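Side-chain contacts in cell death abnormality protein 2 (Caenorhabditis elegans, PDB 3QWX), which acts as a CRK-family SH2-SH3 signalling adaptor required for cell migration and the engulfment of cell corpses: residues A[135-140]-A[169-174]; A[153-156]-A[162-165]. All coordinates share one frame; numbering follows the deposited sequence.

Contact 1: A[135-140]-A[169-174]; sequences LPFEQG and NYVQIQ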
ATOM      1  N   LEU A 135      -5.829   6.415 -11.900  1.00 18.68           N
ATOM      2  CA  LEU A 135      -5.700   5.027 -12.314  1.00 19.15           C
ATOM      3  C   LEU A 135      -6.188   4.887 -13.754  1.00 18.55           C
ATOM      4  O   LEU A 135      -7.396   4.940 -14.003  1.00 17.98           O
ATOM      5  CB  LEU A 135      -6.519   4.122 -11.384  1.00 18.61           C
ATOM      6  CG  LEU A 135      -6.580   2.634 -11.740  1.00 16.03           C
ATOM      7  CD1 LEU A 135      -5.187   1.978 -11.636  1.00 18.05           C
ATOM      8  CD2 LEU A 135      -7.592   1.895 -10.886  1.00 16.57           C
ATOM      9  N   PRO A 136      -5.252   4.743 -14.711  1.00 20.48           N
ATOM     10  CA  PRO A 136      -5.662   4.577 -16.114  1.00 21.44           C
ATOM     11  C   PRO A 136      -6.390   3.258 -16.272  1.00 18.36           C
ATOM     12  O   PRO A 136      -6.094   2.306 -15.553  1.00 16.80           O
ATOM     13  CB  PRO A 136      -4.330   4.521 -16.870  1.00 22.39           C
ATOM     14  CG  PRO A 136      -3.303   5.088 -15.922  1.00 22.03           C
ATOM     15  CD  PRO A 136      -3.788   4.713 -14.555  1.00 22.32           C
ATOM     16  N   PHE A 137      -7.354   3.202 -17.179  1.00 18.48           N
ATOM     17  CA  PHE A 137      -8.029   1.947 -17.461  1.00 16.87           C
ATOM     18  C   PHE A 137      -8.574   1.910 -18.879  1.00 19.41           C
ATOM     19  O   PHE A 137      -8.642   2.939 -19.572  1.00 20.48           O
ATOM     20  CB  PHE A 137      -9.142   1.655 -16.440  1.00 16.16           C
ATOM     21  CG  PHE A 137     -10.187   2.729 -16.340  1.00 18.81           C
ATOM     22  CD1 PHE A 137     -10.054   3.760 -15.422  1.00 18.13           C
ATOM     23  CD2 PHE A 137     -11.319   2.692 -17.137  1.00 19.10           C
ATOM     24  CE1 PHE A 137     -11.013   4.746 -15.319  1.00 18.95           C
ATOM     25  CE2 PHE A 137     -12.289   3.684 -17.048  1.00 17.55           C
ATOM     26  CZ  PHE A 137     -12.141   4.706 -16.140  1.00 19.30           C
ATOM     27  N   GLU A 138      -8.969   0.715 -19.295  1.00 19.17           N
ATOM     28  CA  GLU A 138      -9.475   0.486 -20.644  1.00 19.99           C
ATOM     29  C   GLU A 138     -11.005   0.507 -20.640  1.00 19.28           C
ATOM     30  O   GLU A 138     -11.630   0.290 -19.606  1.00 16.42           O
ATOM     31  CB  GLU A 138      -8.956  -0.857 -21.179  1.00 19.15           C
ATOM     32  CG  GLU A 138      -7.432  -0.909 -21.409  1.00 19.02           C
ATOM     33  CD  GLU A 138      -6.950  -2.299 -21.780  1.00 25.86           C
ATOM     34  OE1 GLU A 138      -7.619  -2.947 -22.606  1.00 30.62           O
ATOM     35  OE2 GLU A 138      -5.920  -2.759 -21.238  1.00 25.58           O
ATOM     36  N   GLN A 139     -11.614   0.785 -21.788  1.00 20.01           N
ATOM     37  CA  GLN A 139     -13.060   0.710 -21.869  1.00 18.33           C
ATOM     38  C   GLN A 139     -13.428  -0.746 -21.654  1.00 21.16           C
ATOM     39  O   GLN A 139     -12.787  -1.633 -22.210  1.00 17.62           O
ATOM     40  CB  GLN A 139     -13.569   1.160 -23.233  1.00 21.01           C
ATOM     41  CG  GLN A 139     -15.080   1.046 -23.377  1.00 22.04           C
ATOM     42  CD  GLN A 139     -15.562   1.593 -24.701  1.00 27.14           C
ATOM     43  OE1 GLN A 139     -15.186   1.091 -25.760  1.00 26.78           O
ATOM     44  NE2 GLN A 139     -16.385   2.642 -24.650  1.00 28.06           N
ATOM     45  N   GLY A 140     -14.448  -0.983 -20.837  1.00 20.84           N
ATOM     46  CA  GLY A 140     -14.880  -2.338 -20.538  1.00 21.99           C
ATOM     47  C   GLY A 140     -14.124  -2.981 -19.386  1.00 21.34           C
ATOM     48  O   GLY A 140     -14.442  -4.099 -18.991  1.00 22.65           O
ATOM     49  N   ASN A 169     -17.903   9.662 -14.121  1.00 25.31           N
ATOM     50  CA  ASN A 169     -18.625   9.604 -15.400  1.00 23.82           C
ATOM     51  C   ASN A 169     -17.973   8.683 -16.442  1.00 26.05           C
ATOM     52  O   ASN A 169     -18.425   8.601 -17.587  1.00 23.36           O
ATOM     53  CB  ASN A 169     -18.873  11.011 -15.967  1.00 24.89           C
ATOM     54  CG  ASN A 169     -17.590  11.756 -16.308  1.00 27.34           C
ATOM     55  OD1 ASN A 169     -17.515  12.467 -17.318  1.00 28.31           O
ATOM     56  ND2 ASN A 169     -16.590  11.624 -15.461  1.00 22.81           N
ATOM     57  N   TYR A 170     -16.914   7.982 -16.034  1.00 21.92           N
ATOM     58  CA  TYR A 170     -16.235   7.048 -16.919  1.00 19.55           C
ATOM     59  C   TYR A 170     -16.491   5.588 -16.502  1.00 22.87           C
ATOM     60  O   TYR A 170     -15.979   4.659 -17.125  1.00 20.13           O
ATOM     61  CB  TYR A 170     -14.727   7.315 -16.921  1.00 21.89           C
ATOM     62  CG  TYR A 170     -14.222   8.355 -17.900  1.00 22.19           C
ATOM     63  CD1 TYR A 170     -14.705   9.666 -17.883  1.00 22.80           C
ATOM     64  CD2 TYR A 170     -13.208   8.037 -18.805  1.00 21.41           C
ATOM     65  CE1 TYR A 170     -14.217  10.626 -18.769  1.00 24.95           C
ATOM     66  CE2 TYR A 170     -12.705   8.982 -19.686  1.00 27.60           C
ATOM     67  CZ  TYR A 170     -13.211  10.274 -19.670  1.00 30.36           C
ATOM     68  OH  TYR A 170     -12.702  11.198 -20.554  1.00 29.19           O
ATOM     69  N   VAL A 171     -17.260   5.395 -15.434  1.00 20.51           N
ATOM     70  CA  VAL A 171     -17.562   4.057 -14.960  1.00 18.72           C
ATOM     71  C   VAL A 171     -19.063   3.814 -14.767  1.00 21.90           C
ATOM     72  O   VAL A 171     -19.836   4.743 -14.535  1.00 20.61           O
ATOM     73  CB  VAL A 171     -16.801   3.722 -13.640  1.00 20.36           C
ATOM     74  CG1 VAL A 171     -15.306   3.764 -13.870  1.00 17.74           C
ATOM     75  CG2 VAL A 171     -17.191   4.682 -12.541  1.00 23.42           C
ATOM     76  N   GLN A 172     -19.453   2.550 -14.852  1.00 19.96           N
ATOM     77  CA  GLN A 172     -20.833   2.138 -14.656  1.00 24.93           C
ATOM     78  C   GLN A 172     -20.923   0.873 -13.803  1.00 25.60           C
ATOM     79  O   GLN A 172     -20.123  -0.046 -13.978  1.00 25.77           O
ATOM     80  CB  GLN A 172     -21.445   1.847 -16.019  1.00 29.52           C
ATOM     81  CG  GLN A 172     -22.806   1.199 -15.974  1.00 38.49           C
ATOM     82  CD  GLN A 172     -23.287   0.851 -17.368  1.00 50.00           C
ATOM     83  OE1 GLN A 172     -22.522   0.939 -18.336  1.00 45.56           O
ATOM     84  NE2 GLN A 172     -24.556   0.453 -17.484  1.00 52.64           N
ATOM     85  N   ILE A 173     -21.904   0.809 -12.907  1.00 31.89           N
ATOM     86  CA  ILE A 173     -22.145  -0.409 -12.126  1.00 35.54           C
ATOM     87  C   ILE A 173     -22.217  -1.626 -13.050  1.00 40.45           C
ATOM     88  O   ILE A 173     -22.909  -1.602 -14.070  1.00 37.39           O
ATOM     89  CB  ILE A 173     -23.441  -0.315 -11.291  1.00 40.49           C
ATOM     90  CG1 ILE A 173     -23.424  -1.322 -10.127  1.00 48.90           C
ATOM     91  CG2 ILE A 173     -24.673  -0.475 -12.180  1.00 38.54           C
ATOM     92  CD1 ILE A 173     -23.647  -2.786 -10.525  1.00 43.56           C
ATOM     93  N   GLN A 174     -21.506  -2.693 -12.689  1.00 39.45           N
ATOM     94  CA  GLN A 174     -21.333  -3.821 -13.599  1.00 36.76           C
ATOM     95  C   GLN A 174     -22.615  -4.624 -13.788  1.00 46.25           C
ATOM     96  O   GLN A 174     -23.031  -4.885 -14.921  1.00 49.42           O
ATOM     97  CB  GLN A 174     -20.204  -4.732 -13.120  1.00 39.85           C
ATOM     98  CG  GLN A 174     -19.773  -5.781 -14.142  1.00 42.20           C
ATOM     99  CD  GLN A 174     -18.796  -6.786 -13.559  1.00 44.14           C
ATOM    100  OE1 GLN A 174     -18.821  -7.060 -12.356  1.00 46.52           O
ATOM    101  NE2 GLN A 174     -17.924  -7.337 -14.406  1.00 41.81           N
TER
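F137 points the far end of its ring at the junction where the 3-10 turn, ending in Y170, runs into the last strand, beginning at V171. Its CG lies between the backbone N and the carbonyl carbon (chi1 57°), which swings the ring out of 135-140 and makes CZ the leading atom. CZ comes within 3.8 Å of CB of Y170, which lies at the edge of the phenylalanine ring, close to its plane. On V171 the branch that touches is CG1, 4.0 Å from the same CZ and reached obliquely. The neighbouring ring atom, CE2 of F137, passes 3.8 Å from the carbonyl O of Y170, so this ring end rests on backbone as well as side chain.

The two aromatic rings stand almost perpendicular, yet this is not a stack. With chi1 at -87°, Y170 turns its ring away from the phenylalanine, leaving CB to make the closest touch. The contact between the segments is small: one ring end meets a methylene, a methyl and the carbonyl O of Y170.

Behind it, F137 packs on V166 and L143, V171 on V121, and the backbone of Y170 is hydrogen-bonded to T124. F137 is buried, whereas Y170 is partly exposed. In SH3 domains the tyrosine that ends the short 3-10 turn usually helps to form the proline-binding groove, and Y170 probably does so here. A core phenylalanine at the end of the long RT loop, set against the 3-10 turn and the final strand, fits the SH3 fold.

Contact 2: A[153-156]-A[162-165]; sequences WWEA and TTGL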
ATOM      1  N   TRP A 153     -14.764  12.216  -8.649  1.00 22.67           N
ATOM      2  CA  TRP A 153     -13.596  11.340  -8.651  1.00 23.32           C
ATOM      3  C   TRP A 153     -13.680  10.295  -7.554  1.00 23.27           C
ATOM      4  O   TRP A 153     -13.917  10.628  -6.390  1.00 24.52           O
ATOM      5  CB  TRP A 153     -12.306  12.170  -8.537  1.00 19.83           C
ATOM      6  CG  TRP A 153     -12.076  13.000  -9.756  1.00 21.21           C
ATOM      7  CD1 TRP A 153     -12.575  14.253 -10.006  1.00 17.97           C
ATOM      8  CD2 TRP A 153     -11.309  12.635 -10.912  1.00 20.57           C
ATOM      9  NE1 TRP A 153     -12.162  14.685 -11.247  1.00 19.83           N
ATOM     10  CE2 TRP A 153     -11.381  13.719 -11.822  1.00 20.01           C
ATOM     11  CE3 TRP A 153     -10.557  11.511 -11.261  1.00 20.58           C
ATOM     12  CZ2 TRP A 153     -10.731  13.706 -13.048  1.00 18.57           C
ATOM     13  CZ3 TRP A 153      -9.911  11.497 -12.485  1.00 18.50           C
ATOM     14  CH2 TRP A 153     -10.001  12.590 -13.365  1.00 19.39           C
ATOM     15  N   TRP A 154     -13.512   9.029  -7.935  1.00 18.56           N
ATOM     16  CA  TRP A 154     -13.607   7.926  -6.989  1.00 19.36           C
ATOM     17  C   TRP A 154     -12.302   7.143  -6.946  1.00 18.70           C
ATOM     18  O   TRP A 154     -11.631   6.989  -7.964  1.00 18.90           O
ATOM     19  CB  TRP A 154     -14.725   6.963  -7.388  1.00 20.78           C
ATOM     20  CG  TRP A 154     -16.104   7.540  -7.399  1.00 23.27           C
ATOM     21  CD1 TRP A 154     -16.509   8.723  -6.854  1.00 22.95           C
ATOM     22  CD2 TRP A 154     -17.270   6.947  -7.984  1.00 24.50           C
ATOM     23  NE1 TRP A 154     -17.853   8.904  -7.068  1.00 24.38           N
ATOM     24  CE2 TRP A 154     -18.345   7.831  -7.764  1.00 25.06           C
ATOM     25  CE3 TRP A 154     -17.507   5.756  -8.680  1.00 21.38           C
ATOM     26  CZ2 TRP A 154     -19.641   7.559  -8.201  1.00 25.79           C
ATOM     27  CZ3 TRP A 154     -18.789   5.492  -9.125  1.00 26.41           C
ATOM     28  CH2 TRP A 154     -19.843   6.394  -8.884  1.00 27.69           C
ATOM     29  N   GLU A 155     -11.950   6.635  -5.771  1.00 18.76           N
ATOM     30  CA  GLU A 155     -10.795   5.753  -5.647  1.00 16.16           C
ATOM     31  C   GLU A 155     -11.167   4.348  -6.149  1.00 20.16           C
ATOM     32  O   GLU A 155     -12.141   3.753  -5.680  1.00 16.87           O
ATOM     33  CB  GLU A 155     -10.320   5.683  -4.188  1.00 19.73           C
ATOM     34  CG  GLU A 155      -9.044   4.845  -3.992  1.00 19.87           C
ATOM     35  CD  GLU A 155      -8.657   4.658  -2.523  1.00 26.42           C
ATOM     36  OE1 GLU A 155      -9.491   4.916  -1.633  1.00 30.84           O
ATOM     37  OE2 GLU A 155      -7.515   4.235  -2.262  1.00 38.69           O
ATOM     38  N   ALA A 156     -10.386   3.841  -7.105  1.00 18.48           N
ATOM     39  CA  ALA A 156     -10.628   2.535  -7.729  1.00 16.71           C
ATOM     40  C   ALA A 156      -9.398   1.616  -7.615  1.00 19.74           C
ATOM     41  O   ALA A 156      -8.287   2.079  -7.342  1.00 18.02           O
ATOM     42  CB  ALA A 156     -11.004   2.720  -9.173  1.00 15.71           C
ATOM     43  N   THR A 162      -3.511  -2.346  -8.337  1.00 25.94           N
ATOM     44  CA  THR A 162      -3.138  -0.941  -8.450  1.00 22.00           C
ATOM     45  C   THR A 162      -4.317  -0.007  -8.159  1.00 23.44           C
ATOM     46  O   THR A 162      -5.419  -0.194  -8.678  1.00 20.41           O
ATOM     47  CB  THR A 162      -2.582  -0.624  -9.845  1.00 25.01           C
ATOM     48  OG1 THR A 162      -1.608  -1.611 -10.197  1.00 25.51           O
ATOM     49  CG2 THR A 162      -1.937   0.771  -9.878  1.00 23.57           C
ATOM     50  N   THR A 163      -4.066   1.009  -7.341  1.00 19.92           N
ATOM     51  CA  THR A 163      -5.116   1.899  -6.859  1.00 22.13           C
ATOM     52  C   THR A 163      -4.907   3.335  -7.352  1.00 22.66           C
ATOM     53  O   THR A 163      -3.782   3.785  -7.519  1.00 23.03           O
ATOM     54  CB  THR A 163      -5.178   1.905  -5.313  1.00 25.42           C
ATOM     55  OG1 THR A 163      -5.691   0.646  -4.842  1.00 28.09           O
ATOM     56  CG2 THR A 163      -6.086   3.006  -4.826  1.00 31.74           C
ATOM     57  N   GLY A 164      -5.999   4.062  -7.569  1.00 20.97           N
ATOM     58  CA  GLY A 164      -5.898   5.441  -7.989  1.00 17.44           C
ATOM     59  C   GLY A 164      -7.274   6.011  -8.276  1.00 16.34           C
ATOM     60  O   GLY A 164      -8.261   5.296  -8.234  1.00 15.77           O
ATOM     61  N   LEU A 165      -7.323   7.293  -8.604  1.00 14.97           N
ATOM     62  CA  LEU A 165      -8.581   7.988  -8.815  1.00 17.90           C
ATOM     63  C   LEU A 165      -9.070   7.828 -10.252  1.00 16.77           C
ATOM     64  O   LEU A 165      -8.282   7.793 -11.195  1.00 14.46           O
ATOM     65  CB  LEU A 165      -8.425   9.480  -8.503  1.00 19.06           C
ATOM     66  CG  LEU A 165      -8.154   9.902  -7.062  1.00 22.39           C
ATOM     67  CD1 LEU A 165      -7.907  11.402  -6.992  1.00 26.50           C
ATOM     68  CD2 LEU A 165      -9.320   9.521  -6.198  1.00 24.23           C
TER
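T163 comes just before the paired residues and lays its CG2 methyl against the carboxylate end of E155, with OE2 of E155 only 3.2 Å from CG2. The glutamate gets there on an extended chain, CG anti to the backbone N (chi1 -176°), and its charge is answered by K115, which forms a salt bridge to OE1. CA of T163 also makes a CA-H...O contact with the carbonyl O of A156.

The pairing begins at G164, in a hydrogen-bonded antiparallel pair with A156. N of A156 donates to O of G164 at 2.8 Å, nearly straight at 171°, and N of G164 returns a bond to O of A156 at 3.0 Å.

L165 then faces E155 in a non-hydrogen-bonded pair, its CA turned to the carbonyl O of W154 at 3.3 Å. Its CB lies 4.0 Å from CE3 of W153, the two side chains crossing at about a right angle, while CD2 of L165 sits 3.9 Å from both O and C of W154.

This is the distal hairpin of the first SH3 domain. Strand 163-167 ends the five-stranded order, and strand 153-157 lies between it and strand 142-147, where A156 packs on I145.

This piece of the protein holds the SH2 domain and the first SH3 domain; from the N terminus the chain passes the former and reaches the latter, to which all four segments belong. After strand 119-123, the RT loop brings in 135-140. The chain then runs through strand 142-147 into 153-156, turns, and returns along 162-165, so contact 2 closes a short hairpin, joining its two strands. Only at 169-174 is contact 1 completed, a wider loop that encloses contact 2 entirely and ties the RT-loop end to the 3-10 turn and last strand. L135 links RT loop to hairpin: its N probably hydrogen-bonds to O of L165 at 2.9 Å, and its CB packs on G164.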